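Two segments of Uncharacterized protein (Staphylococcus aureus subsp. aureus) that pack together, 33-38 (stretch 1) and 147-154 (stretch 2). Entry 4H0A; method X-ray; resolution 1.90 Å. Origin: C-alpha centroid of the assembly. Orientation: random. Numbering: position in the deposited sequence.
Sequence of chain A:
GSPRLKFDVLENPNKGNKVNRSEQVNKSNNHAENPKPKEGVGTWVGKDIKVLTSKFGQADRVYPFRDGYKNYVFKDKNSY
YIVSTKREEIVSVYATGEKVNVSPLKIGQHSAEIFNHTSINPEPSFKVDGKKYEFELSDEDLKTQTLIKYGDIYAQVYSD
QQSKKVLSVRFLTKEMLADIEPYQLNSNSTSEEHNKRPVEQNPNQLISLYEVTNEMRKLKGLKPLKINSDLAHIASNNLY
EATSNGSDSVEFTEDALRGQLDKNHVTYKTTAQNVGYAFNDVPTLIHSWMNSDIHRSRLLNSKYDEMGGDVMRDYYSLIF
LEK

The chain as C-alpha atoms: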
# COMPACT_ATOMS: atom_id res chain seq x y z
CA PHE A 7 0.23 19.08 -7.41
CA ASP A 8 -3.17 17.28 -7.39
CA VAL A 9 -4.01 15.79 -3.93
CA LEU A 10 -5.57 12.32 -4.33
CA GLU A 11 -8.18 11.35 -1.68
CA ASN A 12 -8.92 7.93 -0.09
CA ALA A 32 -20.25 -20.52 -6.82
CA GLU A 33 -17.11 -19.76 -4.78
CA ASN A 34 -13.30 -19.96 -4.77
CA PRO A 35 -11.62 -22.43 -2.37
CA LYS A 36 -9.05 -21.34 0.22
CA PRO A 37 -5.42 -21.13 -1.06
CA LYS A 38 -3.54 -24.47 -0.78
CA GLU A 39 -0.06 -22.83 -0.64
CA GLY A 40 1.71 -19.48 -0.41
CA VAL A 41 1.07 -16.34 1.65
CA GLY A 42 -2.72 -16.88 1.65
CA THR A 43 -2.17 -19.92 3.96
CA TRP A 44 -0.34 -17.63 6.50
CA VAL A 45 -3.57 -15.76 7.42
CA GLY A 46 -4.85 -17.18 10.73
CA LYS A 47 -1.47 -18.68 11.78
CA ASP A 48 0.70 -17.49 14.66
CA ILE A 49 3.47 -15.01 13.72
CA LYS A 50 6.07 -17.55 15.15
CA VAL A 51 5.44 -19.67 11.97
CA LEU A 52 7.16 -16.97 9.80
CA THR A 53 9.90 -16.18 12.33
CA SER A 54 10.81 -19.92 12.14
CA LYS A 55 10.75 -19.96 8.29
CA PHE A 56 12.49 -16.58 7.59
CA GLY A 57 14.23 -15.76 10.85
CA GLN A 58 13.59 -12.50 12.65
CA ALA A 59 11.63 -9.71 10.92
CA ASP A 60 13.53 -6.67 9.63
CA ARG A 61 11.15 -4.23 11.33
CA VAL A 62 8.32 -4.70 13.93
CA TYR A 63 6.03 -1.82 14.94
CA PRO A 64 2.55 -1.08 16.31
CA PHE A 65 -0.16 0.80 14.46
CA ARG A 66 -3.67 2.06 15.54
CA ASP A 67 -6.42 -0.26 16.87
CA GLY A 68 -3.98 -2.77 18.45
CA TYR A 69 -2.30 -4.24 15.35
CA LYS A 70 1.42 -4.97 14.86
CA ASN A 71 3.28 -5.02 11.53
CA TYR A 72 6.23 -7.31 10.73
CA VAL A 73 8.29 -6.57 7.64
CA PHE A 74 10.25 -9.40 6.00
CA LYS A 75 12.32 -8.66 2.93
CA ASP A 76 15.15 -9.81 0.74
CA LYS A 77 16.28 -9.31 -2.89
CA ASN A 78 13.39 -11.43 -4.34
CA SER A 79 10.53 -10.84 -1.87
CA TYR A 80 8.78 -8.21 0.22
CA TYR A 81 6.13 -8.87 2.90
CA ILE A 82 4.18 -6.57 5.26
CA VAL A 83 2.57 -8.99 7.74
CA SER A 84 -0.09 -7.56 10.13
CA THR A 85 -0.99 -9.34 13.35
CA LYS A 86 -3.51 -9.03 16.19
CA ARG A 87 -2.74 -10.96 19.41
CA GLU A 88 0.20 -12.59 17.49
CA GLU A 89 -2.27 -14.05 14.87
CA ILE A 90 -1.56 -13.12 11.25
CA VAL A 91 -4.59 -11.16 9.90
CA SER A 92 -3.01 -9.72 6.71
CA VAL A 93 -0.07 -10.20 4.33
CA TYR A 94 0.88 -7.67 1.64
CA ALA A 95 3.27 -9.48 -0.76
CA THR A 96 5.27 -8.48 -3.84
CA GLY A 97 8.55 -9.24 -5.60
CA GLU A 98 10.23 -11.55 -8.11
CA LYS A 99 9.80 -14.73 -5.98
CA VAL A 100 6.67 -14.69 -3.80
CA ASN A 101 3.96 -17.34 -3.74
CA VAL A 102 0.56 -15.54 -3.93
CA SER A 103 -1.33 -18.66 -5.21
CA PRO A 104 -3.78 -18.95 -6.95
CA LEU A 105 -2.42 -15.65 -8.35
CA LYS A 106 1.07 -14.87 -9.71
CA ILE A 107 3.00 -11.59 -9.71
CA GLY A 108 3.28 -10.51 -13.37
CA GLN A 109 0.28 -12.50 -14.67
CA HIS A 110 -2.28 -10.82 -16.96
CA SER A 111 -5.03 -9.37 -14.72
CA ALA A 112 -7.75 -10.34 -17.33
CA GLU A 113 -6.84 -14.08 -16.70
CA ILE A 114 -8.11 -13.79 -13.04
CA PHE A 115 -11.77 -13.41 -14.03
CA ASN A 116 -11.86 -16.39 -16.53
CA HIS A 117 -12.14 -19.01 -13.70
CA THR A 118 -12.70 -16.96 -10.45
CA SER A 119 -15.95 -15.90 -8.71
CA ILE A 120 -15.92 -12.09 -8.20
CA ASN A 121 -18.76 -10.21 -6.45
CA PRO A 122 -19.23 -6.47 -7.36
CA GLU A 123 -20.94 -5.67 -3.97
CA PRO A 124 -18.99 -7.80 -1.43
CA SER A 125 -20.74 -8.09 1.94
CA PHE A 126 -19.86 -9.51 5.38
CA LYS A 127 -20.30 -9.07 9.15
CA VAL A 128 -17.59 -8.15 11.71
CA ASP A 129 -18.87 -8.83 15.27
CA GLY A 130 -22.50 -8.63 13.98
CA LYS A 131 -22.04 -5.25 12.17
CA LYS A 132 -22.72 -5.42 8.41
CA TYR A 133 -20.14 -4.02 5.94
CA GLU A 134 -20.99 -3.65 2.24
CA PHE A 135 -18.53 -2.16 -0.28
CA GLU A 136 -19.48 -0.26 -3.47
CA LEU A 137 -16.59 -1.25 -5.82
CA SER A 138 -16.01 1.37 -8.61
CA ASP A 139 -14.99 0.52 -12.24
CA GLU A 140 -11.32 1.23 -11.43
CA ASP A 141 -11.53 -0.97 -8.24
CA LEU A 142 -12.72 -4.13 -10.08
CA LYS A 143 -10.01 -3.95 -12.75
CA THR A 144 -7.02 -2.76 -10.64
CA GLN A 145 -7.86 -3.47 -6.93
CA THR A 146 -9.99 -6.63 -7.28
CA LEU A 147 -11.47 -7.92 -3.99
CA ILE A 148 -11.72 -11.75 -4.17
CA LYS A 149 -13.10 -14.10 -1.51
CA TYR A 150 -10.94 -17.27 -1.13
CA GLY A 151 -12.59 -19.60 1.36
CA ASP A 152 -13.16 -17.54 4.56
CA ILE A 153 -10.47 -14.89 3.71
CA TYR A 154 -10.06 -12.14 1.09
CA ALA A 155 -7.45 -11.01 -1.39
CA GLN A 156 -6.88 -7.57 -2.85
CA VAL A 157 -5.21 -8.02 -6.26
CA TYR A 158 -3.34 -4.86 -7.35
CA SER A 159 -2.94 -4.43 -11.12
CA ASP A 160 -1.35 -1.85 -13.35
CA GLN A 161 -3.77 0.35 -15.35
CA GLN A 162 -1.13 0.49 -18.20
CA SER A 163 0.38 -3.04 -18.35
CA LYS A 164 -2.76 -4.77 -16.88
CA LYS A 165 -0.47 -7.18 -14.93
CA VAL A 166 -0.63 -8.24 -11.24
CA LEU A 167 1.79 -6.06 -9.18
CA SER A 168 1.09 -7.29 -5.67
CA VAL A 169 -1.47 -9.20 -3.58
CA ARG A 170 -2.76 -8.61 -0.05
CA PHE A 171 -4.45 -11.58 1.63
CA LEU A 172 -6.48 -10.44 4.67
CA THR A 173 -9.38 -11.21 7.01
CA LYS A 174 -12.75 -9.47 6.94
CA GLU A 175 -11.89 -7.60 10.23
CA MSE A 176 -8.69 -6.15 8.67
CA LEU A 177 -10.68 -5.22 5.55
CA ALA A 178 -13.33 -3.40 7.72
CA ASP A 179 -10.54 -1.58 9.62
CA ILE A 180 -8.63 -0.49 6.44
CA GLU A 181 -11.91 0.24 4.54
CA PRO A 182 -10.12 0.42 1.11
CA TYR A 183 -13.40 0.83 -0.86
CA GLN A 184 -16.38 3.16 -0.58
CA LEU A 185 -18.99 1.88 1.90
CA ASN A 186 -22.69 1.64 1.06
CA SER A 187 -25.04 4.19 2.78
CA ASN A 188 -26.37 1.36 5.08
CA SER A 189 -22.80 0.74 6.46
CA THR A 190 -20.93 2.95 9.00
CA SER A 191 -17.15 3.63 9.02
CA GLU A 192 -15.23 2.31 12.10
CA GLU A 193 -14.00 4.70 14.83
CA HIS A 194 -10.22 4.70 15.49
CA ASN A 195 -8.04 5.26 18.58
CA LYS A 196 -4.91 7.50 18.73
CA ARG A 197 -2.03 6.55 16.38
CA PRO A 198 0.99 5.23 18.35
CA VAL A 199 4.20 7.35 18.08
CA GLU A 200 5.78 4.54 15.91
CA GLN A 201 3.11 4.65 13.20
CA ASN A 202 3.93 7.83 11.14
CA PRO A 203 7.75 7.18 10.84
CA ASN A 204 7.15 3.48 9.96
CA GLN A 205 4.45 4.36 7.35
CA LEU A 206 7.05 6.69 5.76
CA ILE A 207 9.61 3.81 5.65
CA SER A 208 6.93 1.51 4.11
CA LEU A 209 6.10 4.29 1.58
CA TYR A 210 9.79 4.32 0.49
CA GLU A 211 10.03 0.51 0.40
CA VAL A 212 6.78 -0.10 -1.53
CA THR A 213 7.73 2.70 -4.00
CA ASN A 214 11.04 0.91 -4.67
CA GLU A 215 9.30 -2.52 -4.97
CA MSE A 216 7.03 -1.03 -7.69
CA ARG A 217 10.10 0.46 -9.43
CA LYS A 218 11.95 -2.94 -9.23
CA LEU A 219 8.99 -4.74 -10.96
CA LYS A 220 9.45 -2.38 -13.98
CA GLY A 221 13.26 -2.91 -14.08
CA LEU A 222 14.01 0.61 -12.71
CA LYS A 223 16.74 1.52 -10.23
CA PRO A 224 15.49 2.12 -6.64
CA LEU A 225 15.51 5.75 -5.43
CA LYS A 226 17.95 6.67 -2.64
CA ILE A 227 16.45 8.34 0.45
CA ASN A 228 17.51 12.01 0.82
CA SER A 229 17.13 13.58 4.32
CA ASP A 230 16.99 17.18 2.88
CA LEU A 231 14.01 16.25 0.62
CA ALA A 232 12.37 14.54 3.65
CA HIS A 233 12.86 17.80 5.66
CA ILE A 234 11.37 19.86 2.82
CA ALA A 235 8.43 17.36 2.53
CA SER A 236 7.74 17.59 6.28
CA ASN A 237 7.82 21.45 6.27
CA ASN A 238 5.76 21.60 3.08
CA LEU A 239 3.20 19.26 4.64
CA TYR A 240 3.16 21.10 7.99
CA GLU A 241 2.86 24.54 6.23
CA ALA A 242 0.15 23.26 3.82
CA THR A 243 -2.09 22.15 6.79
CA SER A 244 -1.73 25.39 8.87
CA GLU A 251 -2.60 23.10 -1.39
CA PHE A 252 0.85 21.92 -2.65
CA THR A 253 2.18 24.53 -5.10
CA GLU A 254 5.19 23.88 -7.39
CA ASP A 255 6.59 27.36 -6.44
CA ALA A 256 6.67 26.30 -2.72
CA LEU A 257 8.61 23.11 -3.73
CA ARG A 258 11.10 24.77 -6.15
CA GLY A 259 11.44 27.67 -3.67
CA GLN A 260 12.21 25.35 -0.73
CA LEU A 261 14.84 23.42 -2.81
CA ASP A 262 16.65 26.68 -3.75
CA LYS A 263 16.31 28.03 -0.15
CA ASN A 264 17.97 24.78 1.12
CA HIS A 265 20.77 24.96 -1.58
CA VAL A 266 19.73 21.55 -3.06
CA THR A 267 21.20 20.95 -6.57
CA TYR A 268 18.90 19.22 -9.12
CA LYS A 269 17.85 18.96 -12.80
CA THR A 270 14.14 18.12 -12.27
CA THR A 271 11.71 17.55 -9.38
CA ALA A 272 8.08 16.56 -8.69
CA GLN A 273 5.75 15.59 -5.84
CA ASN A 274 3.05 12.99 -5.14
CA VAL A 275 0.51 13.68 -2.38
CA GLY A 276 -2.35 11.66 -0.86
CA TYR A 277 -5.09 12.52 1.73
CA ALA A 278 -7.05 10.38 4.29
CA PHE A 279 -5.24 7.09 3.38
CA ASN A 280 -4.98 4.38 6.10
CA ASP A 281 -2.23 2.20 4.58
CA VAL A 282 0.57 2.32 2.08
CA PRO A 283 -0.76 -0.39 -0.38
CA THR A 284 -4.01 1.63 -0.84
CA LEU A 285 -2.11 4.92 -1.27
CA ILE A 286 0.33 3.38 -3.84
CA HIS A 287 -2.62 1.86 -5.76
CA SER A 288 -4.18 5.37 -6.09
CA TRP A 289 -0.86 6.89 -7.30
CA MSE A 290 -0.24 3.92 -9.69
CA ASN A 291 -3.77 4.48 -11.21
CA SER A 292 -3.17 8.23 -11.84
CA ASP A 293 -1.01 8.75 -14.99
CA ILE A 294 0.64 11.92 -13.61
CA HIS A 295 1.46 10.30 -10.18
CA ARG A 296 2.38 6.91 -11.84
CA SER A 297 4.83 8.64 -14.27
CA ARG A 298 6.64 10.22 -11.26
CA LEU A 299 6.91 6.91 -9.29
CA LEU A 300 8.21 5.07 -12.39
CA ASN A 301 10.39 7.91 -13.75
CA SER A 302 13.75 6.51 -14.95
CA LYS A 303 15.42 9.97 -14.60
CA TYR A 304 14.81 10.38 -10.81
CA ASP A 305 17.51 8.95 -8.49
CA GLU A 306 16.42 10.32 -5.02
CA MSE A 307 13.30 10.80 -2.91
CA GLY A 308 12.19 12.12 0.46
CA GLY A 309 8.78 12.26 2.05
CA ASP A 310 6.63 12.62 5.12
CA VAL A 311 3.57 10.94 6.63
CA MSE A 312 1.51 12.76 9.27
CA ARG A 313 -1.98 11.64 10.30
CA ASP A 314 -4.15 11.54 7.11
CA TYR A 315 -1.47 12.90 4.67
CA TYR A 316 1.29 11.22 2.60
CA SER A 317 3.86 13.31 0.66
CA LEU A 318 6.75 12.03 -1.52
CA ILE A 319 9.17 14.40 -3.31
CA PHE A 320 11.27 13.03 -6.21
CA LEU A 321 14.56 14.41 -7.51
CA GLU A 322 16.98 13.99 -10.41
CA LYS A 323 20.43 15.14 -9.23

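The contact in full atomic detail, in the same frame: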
# COMPACT_ATOMS: atom_id res chain seq x y z
N GLU A 33 -18.11 -20.34 -5.68
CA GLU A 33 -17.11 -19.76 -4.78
C GLU A 33 -15.72 -20.25 -5.15
O GLU A 33 -15.57 -21.19 -5.94
CB GLU A 33 -17.44 -20.09 -3.31
CG GLU A 33 -17.10 -21.49 -2.82
CD GLU A 33 -17.70 -22.66 -3.58
OE1 GLU A 33 -18.93 -22.87 -3.49
OE2 GLU A 33 -16.92 -23.40 -4.22
N ASN A 34 -14.70 -19.60 -4.58
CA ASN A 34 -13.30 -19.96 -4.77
C ASN A 34 -12.82 -20.64 -3.50
O ASN A 34 -13.12 -20.16 -2.40
CB ASN A 34 -12.45 -18.73 -5.08
CG ASN A 34 -13.09 -17.82 -6.09
OD1 ASN A 34 -13.33 -18.22 -7.25
ND2 ASN A 34 -13.46 -16.61 -5.69
N PRO A 35 -12.11 -21.78 -3.60
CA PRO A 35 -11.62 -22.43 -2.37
C PRO A 35 -10.49 -21.65 -1.73
O PRO A 35 -9.91 -20.75 -2.36
CB PRO A 35 -11.14 -23.80 -2.87
CG PRO A 35 -10.73 -23.55 -4.28
CD PRO A 35 -11.66 -22.50 -4.81
N LYS A 36 -10.15 -21.99 -0.48
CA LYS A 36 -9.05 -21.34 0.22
C LYS A 36 -7.73 -21.65 -0.50
O LYS A 36 -7.65 -22.65 -1.22
CB LYS A 36 -8.98 -21.79 1.70
CG LYS A 36 -8.54 -23.24 1.94
CD LYS A 36 -8.70 -23.63 3.41
CE LYS A 36 -8.19 -25.02 3.69
NZ LYS A 36 -8.13 -25.30 5.15
N PRO A 37 -6.69 -20.81 -0.37
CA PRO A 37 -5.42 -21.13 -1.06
C PRO A 37 -4.79 -22.38 -0.43
O PRO A 37 -4.95 -22.59 0.77
CB PRO A 37 -4.58 -19.87 -0.88
CG PRO A 37 -5.45 -18.88 -0.17
CD PRO A 37 -6.57 -19.60 0.46
N LYS A 38 -4.17 -23.23 -1.25
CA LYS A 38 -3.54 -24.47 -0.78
C LYS A 38 -2.07 -24.24 -0.38
O LYS A 38 -1.51 -25.05 0.36
CB LYS A 38 -3.60 -25.54 -1.89
CG LYS A 38 -5.02 -25.86 -2.35
CD LYS A 38 -5.07 -27.02 -3.35
CE LYS A 38 -5.11 -28.37 -2.69
NZ LYS A 38 -5.25 -29.48 -3.67
N LEU A 147 -11.25 -7.28 -5.29
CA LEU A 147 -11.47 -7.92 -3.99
C LEU A 147 -12.02 -9.31 -4.28
O LEU A 147 -13.07 -9.41 -4.92
CB LEU A 147 -12.44 -7.10 -3.14
CG LEU A 147 -12.72 -7.64 -1.73
CD1 LEU A 147 -11.43 -7.76 -0.89
CD2 LEU A 147 -13.71 -6.74 -1.00
N ILE A 148 -11.31 -10.37 -3.88
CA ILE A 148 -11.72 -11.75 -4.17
C ILE A 148 -11.86 -12.50 -2.87
O ILE A 148 -10.97 -12.39 -2.03
CB ILE A 148 -10.71 -12.46 -5.11
CG1 ILE A 148 -10.40 -11.61 -6.37
CG2 ILE A 148 -11.24 -13.85 -5.51
CD1 ILE A 148 -9.29 -12.14 -7.26
N LYS A 149 -12.94 -13.29 -2.71
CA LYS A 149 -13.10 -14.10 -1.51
C LYS A 149 -12.55 -15.49 -1.80
O LYS A 149 -12.99 -16.13 -2.75
CB LYS A 149 -14.57 -14.16 -1.08
CG LYS A 149 -14.78 -14.77 0.31
CD LYS A 149 -16.23 -14.66 0.77
CE LYS A 149 -16.45 -15.33 2.11
NZ LYS A 149 -17.82 -15.08 2.64
N TYR A 150 -11.55 -15.94 -1.03
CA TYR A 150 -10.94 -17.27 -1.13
C TYR A 150 -11.23 -17.98 0.17
O TYR A 150 -10.63 -17.66 1.19
CB TYR A 150 -9.43 -17.17 -1.37
CG TYR A 150 -9.06 -16.68 -2.75
CD1 TYR A 150 -9.33 -17.45 -3.88
CD2 TYR A 150 -8.40 -15.47 -2.92
CE1 TYR A 150 -8.99 -17.00 -5.15
CE2 TYR A 150 -8.04 -15.02 -4.19
CZ TYR A 150 -8.32 -15.80 -5.30
OH TYR A 150 -7.97 -15.36 -6.56
N GLY A 151 -12.18 -18.91 0.14
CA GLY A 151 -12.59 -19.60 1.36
C GLY A 151 -13.21 -18.59 2.30
O GLY A 151 -14.11 -17.85 1.89
N ASP A 152 -12.69 -18.49 3.54
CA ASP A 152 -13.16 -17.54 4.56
C ASP A 152 -12.32 -16.25 4.60
O ASP A 152 -12.58 -15.39 5.44
CB ASP A 152 -13.15 -18.19 5.96
N ILE A 153 -11.31 -16.10 3.71
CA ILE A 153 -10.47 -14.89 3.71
C ILE A 153 -10.62 -14.16 2.38
O ILE A 153 -11.31 -14.64 1.47
CB ILE A 153 -8.98 -15.21 4.04
CG1 ILE A 153 -8.32 -16.15 3.00
CG2 ILE A 153 -8.88 -15.79 5.44
CD1 ILE A 153 -6.79 -16.11 3.04
N TYR A 154 -9.99 -12.97 2.28
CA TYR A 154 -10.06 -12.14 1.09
C TYR A 154 -8.70 -11.86 0.54
O TYR A 154 -7.68 -12.01 1.23
CB TYR A 154 -10.77 -10.82 1.42
CG TYR A 154 -12.23 -11.00 1.76
CD1 TYR A 154 -12.62 -11.38 3.04
CD2 TYR A 154 -13.21 -10.86 0.79
CE1 TYR A 154 -13.96 -11.58 3.36
CE2 TYR A 154 -14.56 -11.06 1.10
CZ TYR A 154 -14.93 -11.43 2.38
OH TYR A 154 -16.24 -11.63 2.72
O HOH W 1 -15.31 -17.52 -2.71

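A single asparagine can fasten an irregular segment to a β-hairpin, and here Asn34 does so with both its backbone and its side chain. Its carbonyl O accepts a hydrogen bond from Gly151 N at 3.0 Å, while its side-chain ND2 donates to Lys149 O, also at 3.0 Å; both are close to linear. A water adds a third link, donating to Lys149 O (2.7 Å) and accepting from Asn34 N (2.9 Å), so that one carbonyl receives both the amide and the water. The CA-to-CB bond of Asn34 points toward the hairpin, and ND2 lies within bonding distance of Lys149 O; the residue is buried, where an unpaired polar group would be costly.

The hairpin supplies one partner, Gly151, within its turn and the other, Lys149, from the strand just before it. Residues 147-150 form one strand and 153-154 begin the next, joined by a type II' turn from Tyr150 to Ile153. Tyr150 N to Ile153 O (2.8 Å) and Ile153 N to Tyr150 O (3.0 Å) close the turn, leaving Gly151 N free to bond outward. Gly151 has a positive phi of 64°, a value that favours glycine, and its lack of a side chain also matters to the packing: an ideally placed CB would lie 2.9 Å from Lys36 CB, a clash. The two backbones can therefore approach closely, with Lys36 CA and Gly151 CA 4.1 Å apart.

Beyond these polar bonds, packing is modest, and the two stretches bury 296 Å² in total. Asn34 CB lies 3.6 Å from Tyr150 CD1, and Pro35 O approaches the edge of the same ring, 3.7 Å from Tyr150 CD1. Farther along, Pro37 brings an apolar surface to the hairpin, its CD lying 4.2 Å from Tyr150 CB and 4.3 Å from Ile153 CD1. The long side chain of Lys36, by contrast, leads away from the contact.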